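Local coordinates for protein inositol-3-phosphate synthase (Caenorhabditis elegans, PDB 1VKO) that binds nicotinamide-adenine-dinucleotide in a Rossmann-type domain, as a four-chain member of the myo-inositol-1-phosphate synthase family, at residues N250-T255 and S300-L305; P347-S352 and E419-I424; Y45-F50 and K62-S67. One frame throughout, in Å; residues are numbered along the deposited sequence. Where two conformers were deposited one is given.

Of the three contacts, interaction 1 alone lies on the dinucleotide: the loops 250-255 and 300-305 bring Asn-250, Thr-251 and Ser-300 to NAD, and Pro-301 comes within about 6 Å of the bound pyrophosphate. Interaction 2 pairs two strands of a separate mixed sheet, its centre 29 Å from that of interaction 1, yet Tyr-420 still approaches the pyrophosphate to about 9 Å. Interaction 3 belongs to an N-terminal hairpin far from both, with centres 37 Å from interaction 1 and 38 Å from interaction 2. None of the three touches another. Interactions 2 and 3 have neighbouring subunits against them, whereas the loops of interaction 1 are touched by no other protein chain.

Interaction 1. Residues N250-T255 and S300-L305; sequences NTERYT and SPQNTL. With NAD (nicotinamide-adenine-dinucleotide), chain G.
Asn-303 lays its side chain over one face of the Tyr-254 ring, amide and ring planes 17° apart, with CB 4.0 Å from the ring centroid and displaced toward the rim. Its CG stands between the backbone N and the carbonyl carbon (chi1 60°), and OD1 comes within 3.1 Å of Tyr-254 CG. The same OD1 accepts Thr-255 N at 3.1 Å, in the amide plane and on a lone pair, which fixes the amide's rotation. At the far end of the phenol, a water bridges Tyr-254 OH and Pro-301 O. Both segments are loops that follow neighbouring strands, 242-247 and 295-298, of the parallel Rossmann sheet, at the strand ends where such folds hold their dinucleotide. Gln-302 ties the loops together, its OE1 taking Glu-252 N at 3.2 Å from well above the amide plane. The Glu-252 carboxylate itself is held by Ser-280 and Ser-282. Nearer the cofactor, Thr-251 crosses Pro-301 at about a right angle, OG1 lying 3.4 Å from the proline CD. Two hydroxyls then grip one ribose oxygen: NAD O3D is hydrogen-bonded to Thr-251 OG1 at 2.7 Å and to Ser-300 OG at 3.0 Å.

Interaction 2. Residues P347-S352 and E419-I424; sequences PESIVS and EYICSI
Glu-348 and Ser-349 both turn their backbone N-H groups to Ile-421 O, forming a classic beta bulge in an otherwise regular antiparallel pair. The bond from Glu-348 N is the shorter, at 2.7 Å, and runs nearly along the C=O axis; Ser-349 N reaches the same oxygen less directly, at 3.3 Å. Beyond the bulge the ladder is regular, with straight bonds from Ile-421 N to Ser-349 O and from Val-351 N to Glu-419 O, and Glu-419 N returning to Val-351 O.

Within the bulge, the Glu-348 side chain leads across to Ser-423. Its chain bends at chi2 (-80°), and Ser-423 OG donates to Glu-348 OE2 at 2.6 Å, arriving from above the carboxylate plane. The other carboxylate oxygen, OE1, forms a salt bridge with Lys-346.

On the face that carries Ile-350 and Tyr-420, Ile-350 CG2 sits over the phenol ring, 4.3 Å from its centroid and offset toward the rim. Helix 329-342 packs on this face: Phe-336 meets the Tyr-420 ring edge-to-face, and Val-337 touches Ile-350. The face with Ser-349, Val-351, Glu-419 and Ile-421 meets the second subunit instead, where Arg-415 of that subunit forms a salt bridge with Glu-419 OE2. A water lies within hydrogen-bonding distance of Glu-419 O and OE1, which may share its protons with other acceptors, and makes a weak bond with Ser-349 OG; Ser-349 CB meanwhile rests 3.9 Å from Ile-421 CB.

Strand 399-406 borders 346-356 on its other edge, and 429-439 borders 413-423, so this pair forms the middle of the four-stranded mixed sheet. Just before the bulge, in the non-hydrogen-bonded pair of Pro-347 and Cys-422, SG of Cys-422 lies 3.8 Å from Pro-347 CA.

Interaction 3. Residues Y45-F50 and K62-S67; sequences YRKNHF and KEHDYS
Tyr-45 N gives its hydrogen to His-64 O at 2.9 Å, and His-64 N answers to Tyr-45 O at 3.0 Å with a more bent bond. Two residues along, Lys-47 and Lys-62 exchange a second pair of backbone bonds, both nearly straight. Between these hydrogen-bonded pairs, Arg-46 faces Glu-63 in a non-hydrogen-bonded pair, and Glu-63 CA makes a CA-H...O contact with Tyr-45 O.

The imidazole of His-49 is layered between two lysine chains. Lys-62, extended beyond CG, crosses it at about a right angle, with CD over one face 3.9 Å from the ring centroid. Lys-47 CE covers the opposite face, 3.6 Å above the plane and likewise toward the rim. With Lys-62 NZ 4.8 Å from His-49 ND1, protonation of this histidine would probably be disfavoured.

The segments are the middle of a long antiparallel hairpin, strands 38-53 and 56-71, two neighbours in a five-stranded antiparallel sheet that strands 32-35, 461-464 and 469-470 complete; an angle of 143° between their directions records a marked twist. On the face that carries Tyr-45, Lys-47, Lys-62 and His-64, the rings of His-49 and His-64 reach toward each other tip to tip, centroids 5.2 Å apart and planes inclined by 23°, neither lying over the other.

Further along, Tyr-45 and Tyr-66 lie side by side and point the same way. Tyr-45 CB meets the edge of the other phenol at Tyr-66 CD1, 3.9 Å away. The third subunit packs against the hairpin here: Thr-527 of that subunit is hydrogen-bonded to Tyr-66 OH, and its Leu-529 touches His-64. Arg-46, on the other face, forms a salt bridge through NH2 with Asp-518 of its own chain.

Interaction 1. Residues N250-T255 and S300-L305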
loop_
_atom_site.group_PDB
_atom_site.type_symbol
_atom_site.label_atom_id
_atom_site.label_comp_id
_atom_site.label_asym_id
_atom_site.label_seq_id
_atom_site.Cartn_x
_atom_site.Cartn_y
_atom_site.Cartn_z
ATOM N N ASN A 250 -13.583 -14.053 25.175
ATOM C CA ASN A 250 -12.364 -13.266 25.154
ATOM C C ASN A 250 -11.143 -14.088 25.460
ATOM O O ASN A 250 -11.181 -15.064 26.215
ATOM C CB ASN A 250 -12.444 -12.050 26.066
ATOM C CG ASN A 250 -13.444 -11.031 25.554
ATOM O OD1 ASN A 250 -14.608 -11.020 25.991
ATOM N ND2 ASN A 250 -13.037 -10.244 24.533
ATOM N N THR A 251 -10.066 -13.716 24.784
ATOM C CA THR A 251 -8.783 -14.296 24.972
ATOM C C THR A 251 -8.466 -14.177 26.445
ATOM O O THR A 251 -8.434 -13.068 26.970
ATOM C CB THR A 251 -7.823 -13.456 24.124
ATOM O OG1 THR A 251 -8.126 -13.729 22.770
ATOM C CG2 THR A 251 -6.380 -13.933 24.266
ATOM N N GLU A 252 -8.268 -15.314 27.101
ATOM C CA GLU A 252 -7.703 -15.379 28.466
ATOM C C GLU A 252 -6.179 -15.292 28.368
ATOM O O GLU A 252 -5.619 -15.508 27.300
ATOM C CB GLU A 252 -8.023 -16.735 29.139
ATOM C CG GLU A 252 -9.509 -17.065 29.200
ATOM C CD GLU A 252 -9.847 -18.352 29.940
ATOM O OE1 GLU A 252 -9.211 -19.427 29.751
ATOM O OE2 GLU A 252 -10.803 -18.282 30.722
ATOM N N ARG A 253 -5.501 -14.987 29.472
ATOM C CA ARG A 253 -4.051 -15.239 29.543
ATOM C C ARG A 253 -3.779 -16.744 29.667
ATOM O O ARG A 253 -4.692 -17.566 29.852
ATOM C CB ARG A 253 -3.412 -14.509 30.733
ATOM C CG ARG A 253 -3.973 -14.942 32.084
ATOM C CD ARG A 253 -3.200 -14.454 33.276
ATOM N NE ARG A 253 -3.817 -14.840 34.551
ATOM C CZ ARG A 253 -3.549 -15.952 35.246
ATOM N NH1 ARG A 253 -2.677 -16.865 34.786
ATOM N NH2 ARG A 253 -4.181 -16.170 36.404
ATOM N N TYR A 254 -2.509 -17.091 29.529
ATOM C CA TYR A 254 -2.005 -18.432 29.712
ATOM C C TYR A 254 -2.034 -18.776 31.197
ATOM O O TYR A 254 -1.771 -17.948 32.039
ATOM C CB TYR A 254 -0.553 -18.455 29.233
ATOM C CG TYR A 254 -0.377 -18.829 27.777
ATOM C CD1 TYR A 254 -1.121 -18.215 26.784
ATOM C CD2 TYR A 254 0.528 -19.819 27.403
ATOM C CE1 TYR A 254 -0.985 -18.572 25.474
ATOM C CE2 TYR A 254 0.695 -20.163 26.079
ATOM C CZ TYR A 254 -0.061 -19.518 25.112
ATOM O OH TYR A 254 0.076 -19.860 23.770
ATOM N N THR A 255 -2.330 -20.015 31.513
ATOM C CA THR A 255 -2.121 -20.560 32.846
ATOM C C THR A 255 -0.643 -20.961 32.959
ATOM O O THR A 255 0.039 -21.025 31.931
ATOM C CB THR A 255 -2.988 -21.838 32.948
ATOM O OG1 THR A 255 -4.374 -21.494 32.813
ATOM C CG2 THR A 255 -2.914 -22.459 34.315
ATOM N N SER A 300 -9.494 -19.561 20.627
ATOM C CA SER A 300 -8.687 -18.454 21.133
ATOM C C SER A 300 -7.238 -18.900 21.408
ATOM O O SER A 300 -6.919 -20.099 21.349
ATOM C CB SER A 300 -9.306 -17.865 22.394
ATOM O OG SER A 300 -10.582 -17.316 22.124
ATOM N N PRO A 301 -6.359 -17.924 21.626
ATOM C CA PRO A 301 -4.943 -18.181 21.840
ATOM C C PRO A 301 -4.565 -18.890 23.141
ATOM O O PRO A 301 -3.494 -19.485 23.159
ATOM C CB PRO A 301 -4.336 -16.767 21.871
ATOM C CG PRO A 301 -5.261 -15.966 21.129
ATOM C CD PRO A 301 -6.632 -16.482 21.551
ATOM N N GLN A 302 -5.390 -18.827 24.207
ATOM C CA GLN A 302 -4.940 -19.381 25.492
ATOM C C GLN A 302 -4.654 -20.867 25.441
ATOM O O GLN A 302 -5.194 -21.581 24.580
ATOM C CB GLN A 302 -5.857 -19.082 26.647
ATOM C CG GLN A 302 -7.177 -19.870 26.617
ATOM C CD GLN A 302 -8.276 -19.059 26.027
ATOM O OE1 GLN A 302 -8.002 -18.039 25.393
ATOM N NE2 GLN A 302 -9.525 -19.478 26.230
ATOM N N ASN A 303 -3.809 -21.317 26.381
ATOM C CA ASN A 303 -3.326 -22.703 26.410
ATOM C C ASN A 303 -4.234 -23.693 27.153
ATOM O O ASN A 303 -3.766 -24.526 27.931
ATOM C CB ASN A 303 -1.869 -22.785 26.874
ATOM C CG ASN A 303 -1.657 -22.240 28.261
ATOM O OD1 ASN A 303 -2.198 -21.213 28.616
ATOM N ND2 ASN A 303 -0.842 -22.930 29.052
ATOM N N THR A 304 -5.538 -23.616 26.852
ATOM C CA THR A 304 -6.522 -24.434 27.502
ATOM C C THR A 304 -6.159 -25.924 27.497
ATOM O O THR A 304 -6.273 -26.598 28.528
ATOM C CB THR A 304 -7.906 -24.262 26.861
ATOM O OG1 THR A 304 -8.323 -22.880 26.884
ATOM C CG2 THR A 304 -8.931 -24.980 27.736
ATOM N N LEU A 305 -5.710 -26.422 26.346
ATOM C CA LEU A 305 -5.455 -27.846 26.142
ATOM C C LEU A 305 -4.068 -28.280 26.625
ATOM O O LEU A 305 -3.278 -28.870 25.888
ATOM C CB LEU A 305 -5.714 -28.199 24.666
ATOM C CG LEU A 305 -7.111 -27.728 24.176
ATOM C CD1 LEU A 305 -7.289 -27.821 22.672
ATOM C CD2 LEU A 305 -8.241 -28.486 24.879
HETATM P PA NAD G . -16.135 -10.428 21.405
HETATM O O1A NAD G . -15.757 -9.571 22.516
HETATM O O2A NAD G . -17.096 -9.703 20.557
HETATM O O5B NAD G . -16.703 -11.775 22.019
HETATM C C5B NAD G . -16.353 -12.165 23.313
HETATM C C4B NAD G . -17.637 -12.485 24.055
HETATM O O4B NAD G . -17.350 -13.455 25.038
HETATM C C3B NAD G . -18.196 -11.291 24.776
HETATM O O3B NAD G . -19.602 -11.451 24.675
HETATM C C2B NAD G . -17.858 -11.488 26.227
HETATM O O2B NAD G . -19.048 -11.131 26.928
HETATM C C1B NAD G . -17.702 -13.004 26.313
HETATM N N9A NAD G . -16.867 -13.602 27.386
HETATM C C8A NAD G . -15.699 -13.171 27.938
HETATM N N7A NAD G . -15.335 -14.049 28.899
HETATM C C5A NAD G . -16.236 -15.045 28.995
HETATM C C6A NAD G . -16.370 -16.169 29.829
HETATM N N6A NAD G . -15.522 -16.455 30.831
HETATM N N1A NAD G . -17.462 -16.982 29.666
HETATM C C2A NAD G . -18.418 -16.688 28.737
HETATM N N3A NAD G . -18.289 -15.574 27.973
HETATM C C4A NAD G . -17.220 -14.755 28.071
HETATM O O3 NAD G . -14.846 -10.930 20.558
HETATM P PN NAD G . -15.049 -11.748 19.207
HETATM O O1N NAD G . -16.379 -12.407 19.291
HETATM O O2N NAD G . -14.771 -10.835 18.096
HETATM O O5D NAD G . -13.997 -12.981 19.273
HETATM C C5D NAD G . -13.882 -13.780 20.438
HETATM C C4D NAD G . -12.542 -14.529 20.562
HETATM O O4D NAD G . -12.215 -15.158 19.347
HETATM C C3D NAD G . -11.351 -13.633 20.922
HETATM O O3D NAD G . -10.543 -14.312 21.842
HETATM C C2D NAD G . -10.545 -13.596 19.649
HETATM O O2D NAD G . -9.143 -13.461 19.819
HETATM C C1D NAD G . -10.845 -14.955 19.078
HETATM N N1N NAD G . -10.466 -14.880 17.672
HETATM C C2N NAD G . -11.108 -14.017 16.841
HETATM C C3N NAD G . -10.712 -13.945 15.524
HETATM C C7N NAD G . -11.668 -13.296 14.596
HETATM O O7N NAD G . -12.814 -12.732 15.206
HETATM N N7N NAD G . -11.428 -13.292 13.278
HETATM C C4N NAD G . -9.675 -14.758 15.030
HETATM C C5N NAD G . -9.025 -15.612 15.893
HETATM C C6N NAD G . -9.426 -15.664 17.237
HETATM O O HOH W 1 -1.279 -18.879 21.666
#

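Interaction 2. Residues P347-S352 and E419-I424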
loop_
_atom_site.group_PDB
_atom_site.type_symbol
_atom_site.label_atom_id
_atom_site.label_comp_id
_atom_site.label_asym_id
_atom_site.label_seq_id
_atom_site.Cartn_x
_atom_site.Cartn_y
_atom_site.Cartn_z
ATOM N N PRO A 347 12.643 -15.523 2.864
ATOM C CA PRO A 347 12.074 -14.486 3.731
ATOM C C PRO A 347 13.130 -13.997 4.720
ATOM O O PRO A 347 13.766 -14.808 5.391
ATOM C CB PRO A 347 10.971 -15.219 4.490
ATOM C CG PRO A 347 10.566 -16.353 3.559
ATOM C CD PRO A 347 11.841 -16.763 2.873
ATOM N N GLU A 348 13.334 -12.683 4.780
ATOM C CA GLU A 348 14.379 -12.091 5.616
ATOM C C GLU A 348 13.788 -11.292 6.789
ATOM O O GLU A 348 14.419 -11.126 7.853
ATOM C CB GLU A 348 15.241 -11.153 4.768
ATOM C CG GLU A 348 15.983 -11.816 3.632
ATOM C CD GLU A 348 17.242 -12.531 4.085
ATOM O OE1 GLU A 348 17.268 -13.130 5.182
ATOM O OE2 GLU A 348 18.213 -12.491 3.327
ATOM N N SER A 349 12.578 -10.800 6.557
ATOM C CA SER A 349 11.919 -9.852 7.407
ATOM C C SER A 349 10.414 -10.021 7.187
ATOM O O SER A 349 9.933 -9.950 6.049
ATOM C CB SER A 349 12.376 -8.435 7.025
ATOM O OG SER A 349 12.249 -7.532 8.112
ATOM N N ILE A 350 9.671 -10.286 8.259
ATOM C CA ILE A 350 8.198 -10.312 8.188
ATOM C C ILE A 350 7.634 -9.373 9.261
ATOM O O ILE A 350 7.800 -9.619 10.442
ATOM C CB ILE A 350 7.597 -11.760 8.342
ATOM C CG1 ILE A 350 8.135 -12.740 7.280
ATOM C CG2 ILE A 350 6.062 -11.725 8.235
ATOM C CD1 ILE A 350 7.571 -14.143 7.417
ATOM N N VAL A 351 6.990 -8.287 8.850
ATOM C CA VAL A 351 6.375 -7.385 9.828
ATOM C C VAL A 351 4.871 -7.299 9.593
ATOM O O VAL A 351 4.430 -6.974 8.472
ATOM C CB VAL A 351 7.029 -5.983 9.860
ATOM C CG1 VAL A 351 6.325 -5.089 10.936
ATOM C CG2 VAL A 351 8.547 -6.101 10.091
ATOM N N SER A 352 4.112 -7.595 10.656
ATOM C CA SER A 352 2.621 -7.697 10.625
ATOM C C SER A 352 1.912 -6.796 11.641
ATOM O O SER A 352 1.761 -7.169 12.815
ATOM C CB SER A 352 2.149 -9.143 10.848
ATOM O OG SER A 352 2.620 -9.980 9.817
ATOM N N GLU A 419 4.559 -6.149 5.789
ATOM C CA GLU A 419 5.693 -6.032 4.868
ATOM C C GLU A 419 6.483 -7.350 4.836
ATOM O O GLU A 419 6.976 -7.807 5.869
ATOM C CB GLU A 419 6.577 -4.859 5.272
ATOM C CG GLU A 419 7.522 -4.427 4.176
ATOM C CD GLU A 419 8.644 -3.554 4.689
ATOM O OE1 GLU A 419 9.482 -4.077 5.455
ATOM O OE2 GLU A 419 8.700 -2.358 4.308
ATOM N N TYR A 420 6.592 -7.962 3.659
ATOM C CA TYR A 420 7.515 -9.109 3.468
ATOM C C TYR A 420 8.738 -8.704 2.632
ATOM O O TYR A 420 8.595 -8.171 1.523
ATOM C CB TYR A 420 6.813 -10.285 2.786
ATOM C CG TYR A 420 5.636 -10.901 3.561
ATOM C CD1 TYR A 420 4.422 -10.198 3.747
ATOM C CD2 TYR A 420 5.728 -12.216 4.058
ATOM C CE1 TYR A 420 3.323 -10.807 4.471
ATOM C CE2 TYR A 420 4.646 -12.825 4.780
ATOM C CZ TYR A 420 3.464 -12.121 4.970
ATOM O OH TYR A 420 2.459 -12.747 5.646
ATOM N N ILE A 421 9.932 -8.958 3.174
ATOM C CA ILE A 421 11.194 -8.731 2.460
ATOM C C ILE A 421 11.950 -10.047 2.304
ATOM O O ILE A 421 12.296 -10.706 3.297
ATOM C CB ILE A 421 12.101 -7.725 3.187
ATOM C CG1 ILE A 421 11.362 -6.404 3.433
ATOM C CG2 ILE A 421 13.395 -7.546 2.382
ATOM C CD1 ILE A 421 12.037 -5.477 4.442
ATOM N N CYS A 422 12.229 -10.399 1.057
ATOM C CA CYS A 422 12.880 -11.652 0.748
ATOM C C CYS A 422 14.160 -11.344 0.064
ATOM O O CYS A 422 14.276 -10.326 -0.603
ATOM C CB CYS A 422 12.015 -12.502 -0.195
ATOM S SG CYS A 422 10.513 -13.050 0.609
ATOM N N SER A 423 15.122 -12.237 0.237
ATOM C CA SER A 423 16.308 -12.269 -0.618
ATOM C C SER A 423 16.087 -13.315 -1.733
ATOM O O SER A 423 15.599 -14.435 -1.505
ATOM C CB SER A 423 17.578 -12.529 0.203
ATOM O OG SER A 423 17.349 -13.559 1.152
ATOM N N ILE A 424 16.398 -12.897 -2.953
ATOM C CA ILE A 424 16.186 -13.695 -4.167
ATOM C C ILE A 424 17.556 -13.918 -4.849
ATOM O O ILE A 424 18.589 -13.759 -4.209
ATOM C CB ILE A 424 15.117 -12.975 -5.090
ATOM C CG1 ILE A 424 15.565 -11.556 -5.491
ATOM C CG2 ILE A 424 13.693 -12.899 -4.369
ATOM C CD1 ILE A 424 14.790 -10.932 -6.669
HETATM O O HOH W 2 9.527 -6.802 6.363
#

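Interaction 3. Residues Y45-F50 and K62-S67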
loop_
_atom_site.group_PDB
_atom_site.type_symbol
_atom_site.label_atom_id
_atom_site.label_comp_id
_atom_site.label_asym_id
_atom_site.label_seq_id
_atom_site.Cartn_x
_atom_site.Cartn_y
_atom_site.Cartn_z
ATOM N N TYR A 45 -2.003 -46.768 1.824
ATOM C CA TYR A 45 -1.232 -45.539 2.111
ATOM C C TYR A 45 0.272 -45.623 1.744
ATOM O O TYR A 45 1.005 -46.483 2.238
ATOM C CB TYR A 45 -1.446 -45.119 3.580
ATOM C CG TYR A 45 -0.633 -43.919 4.058
ATOM C CD1 TYR A 45 -0.816 -42.652 3.484
ATOM C CD2 TYR A 45 0.305 -44.048 5.091
ATOM C CE1 TYR A 45 -0.077 -41.547 3.909
ATOM C CE2 TYR A 45 1.056 -42.935 5.540
ATOM C CZ TYR A 45 0.846 -41.693 4.939
ATOM O OH TYR A 45 1.540 -40.592 5.348
ATOM N N ARG A 46 0.727 -44.729 0.873
ATOM C CA ARG A 46 2.125 -44.738 0.441
ATOM C C ARG A 46 3.009 -43.913 1.354
ATOM O O ARG A 46 2.899 -42.697 1.378
ATOM C CB ARG A 46 2.260 -44.190 -0.983
ATOM C CG ARG A 46 1.481 -44.919 -2.080
ATOM C CD ARG A 46 2.057 -44.600 -3.443
ATOM N NE ARG A 46 1.150 -44.772 -4.567
ATOM C CZ ARG A 46 0.498 -43.781 -5.180
ATOM N NH1 ARG A 46 0.601 -42.514 -4.763
ATOM N NH2 ARG A 46 -0.288 -44.068 -6.207
ATOM N N LYS A 47 3.906 -44.565 2.085
ATOM C CA LYS A 47 4.771 -43.864 3.056
ATOM C C LYS A 47 6.221 -44.241 2.865
ATOM O O LYS A 47 6.544 -45.415 2.714
ATOM C CB LYS A 47 4.350 -44.158 4.504
ATOM C CG LYS A 47 5.265 -43.536 5.543
ATOM C CD LYS A 47 4.741 -43.648 6.957
ATOM C CE LYS A 47 5.887 -43.604 7.987
ATOM N NZ LYS A 47 6.766 -42.384 7.963
ATOM N N ASN A 48 7.086 -43.241 2.848
ATOM C CA ASN A 48 8.509 -43.479 2.805
ATOM C C ASN A 48 9.065 -43.751 4.197
ATOM O O ASN A 48 8.640 -43.146 5.160
ATOM C CB ASN A 48 9.224 -42.276 2.187
ATOM C CG ASN A 48 9.072 -42.215 0.698
ATOM O OD1 ASN A 48 8.990 -43.254 0.034
ATOM N ND2 ASN A 48 9.045 -40.993 0.148
ATOM N N HIS A 49 10.009 -44.675 4.292
ATOM C CA HIS A 49 10.676 -44.951 5.543
ATOM C C HIS A 49 12.169 -44.722 5.334
ATOM O O HIS A 49 12.692 -45.006 4.262
ATOM C CB HIS A 49 10.400 -46.393 5.963
ATOM C CG HIS A 49 8.968 -46.655 6.324
ATOM N ND1 HIS A 49 8.544 -46.789 7.629
ATOM C CD2 HIS A 49 7.864 -46.794 5.552
ATOM C CE1 HIS A 49 7.241 -47.016 7.644
ATOM N NE2 HIS A 49 6.806 -47.037 6.397
ATOM N N PHE A 50 12.852 -44.204 6.349
ATOM C CA PHE A 50 14.205 -43.688 6.149
ATOM C C PHE A 50 15.255 -44.419 6.968
ATOM O O PHE A 50 14.958 -45.002 8.010
ATOM C CB PHE A 50 14.253 -42.163 6.451
ATOM C CG PHE A 50 13.193 -41.382 5.739
ATOM C CD1 PHE A 50 11.946 -41.177 6.326
ATOM C CD2 PHE A 50 13.425 -40.880 4.460
ATOM C CE1 PHE A 50 10.936 -40.481 5.638
ATOM C CE2 PHE A 50 12.425 -40.164 3.768
ATOM C CZ PHE A 50 11.175 -39.973 4.363
ATOM N N LYS A 62 7.001 -47.937 1.344
ATOM C CA LYS A 62 6.191 -49.067 1.797
ATOM C C LYS A 62 4.696 -48.734 1.692
ATOM O O LYS A 62 4.326 -47.583 1.519
ATOM C CB LYS A 62 6.599 -49.470 3.243
ATOM C CG LYS A 62 8.137 -49.688 3.444
ATOM C CD LYS A 62 8.540 -50.187 4.842
ATOM C CE LYS A 62 10.038 -50.576 4.887
ATOM N NZ LYS A 62 10.616 -50.886 6.242
ATOM N N GLU A 63 3.829 -49.742 1.787
ATOM C CA GLU A 63 2.382 -49.508 1.703
ATOM C C GLU A 63 1.663 -49.951 2.961
ATOM O O GLU A 63 2.018 -50.969 3.544
ATOM C CB GLU A 63 1.747 -50.211 0.503
ATOM C CG GLU A 63 2.615 -50.327 -0.743
ATOM C CD GLU A 63 1.786 -50.490 -2.004
ATOM O OE1 GLU A 63 1.330 -49.446 -2.529
ATOM O OE2 GLU A 63 1.585 -51.642 -2.465
ATOM N N HIS A 64 0.630 -49.196 3.350
ATOM C CA HIS A 64 -0.117 -49.439 4.598
ATOM C C HIS A 64 -1.639 -49.459 4.358
ATOM O O HIS A 64 -2.275 -48.418 4.166
ATOM C CB HIS A 64 0.243 -48.379 5.652
ATOM C CG HIS A 64 1.701 -48.327 6.000
ATOM N ND1 HIS A 64 2.647 -47.761 5.173
ATOM C CD2 HIS A 64 2.370 -48.749 7.097
ATOM C CE1 HIS A 64 3.839 -47.847 5.739
ATOM N NE2 HIS A 64 3.698 -48.444 6.908
ATOM N N ASP A 65 -2.235 -50.643 4.363
ATOM C CA ASP A 65 -3.648 -50.717 4.034
ATOM C C ASP A 65 -4.475 -50.224 5.207
ATOM O O ASP A 65 -4.407 -50.776 6.300
ATOM C CB ASP A 65 -4.038 -52.134 3.612
ATOM C CG ASP A 65 -3.317 -52.580 2.342
ATOM O OD1 ASP A 65 -2.474 -51.803 1.848
ATOM O OD2 ASP A 65 -3.515 -53.684 1.773
ATOM N N TYR A 66 -5.217 -49.148 4.993
ATOM C CA TYR A 66 -6.145 -48.661 6.001
ATOM C C TYR A 66 -7.527 -49.201 5.659
ATOM O O TYR A 66 -7.870 -49.285 4.490
ATOM C CB TYR A 66 -6.159 -47.125 6.018
ATOM C CG TYR A 66 -5.112 -46.479 6.901
ATOM C CD1 TYR A 66 -3.859 -46.151 6.400
ATOM C CD2 TYR A 66 -5.372 -46.195 8.238
ATOM C CE1 TYR A 66 -2.882 -45.554 7.209
ATOM C CE2 TYR A 66 -4.397 -45.591 9.058
ATOM C CZ TYR A 66 -3.158 -45.275 8.529
ATOM O OH TYR A 66 -2.184 -44.675 9.313
ATOM N N SER A 67 -8.315 -49.591 6.654
ATOM C CA SER A 67 -9.698 -49.953 6.385
ATOM C C SER A 67 -10.588 -48.980 7.126
ATOM O O SER A 67 -10.625 -49.004 8.340
ATOM C CB SER A 67 -9.984 -51.400 6.806
ATOM O OG SER A 67 -11.265 -51.803 6.347
#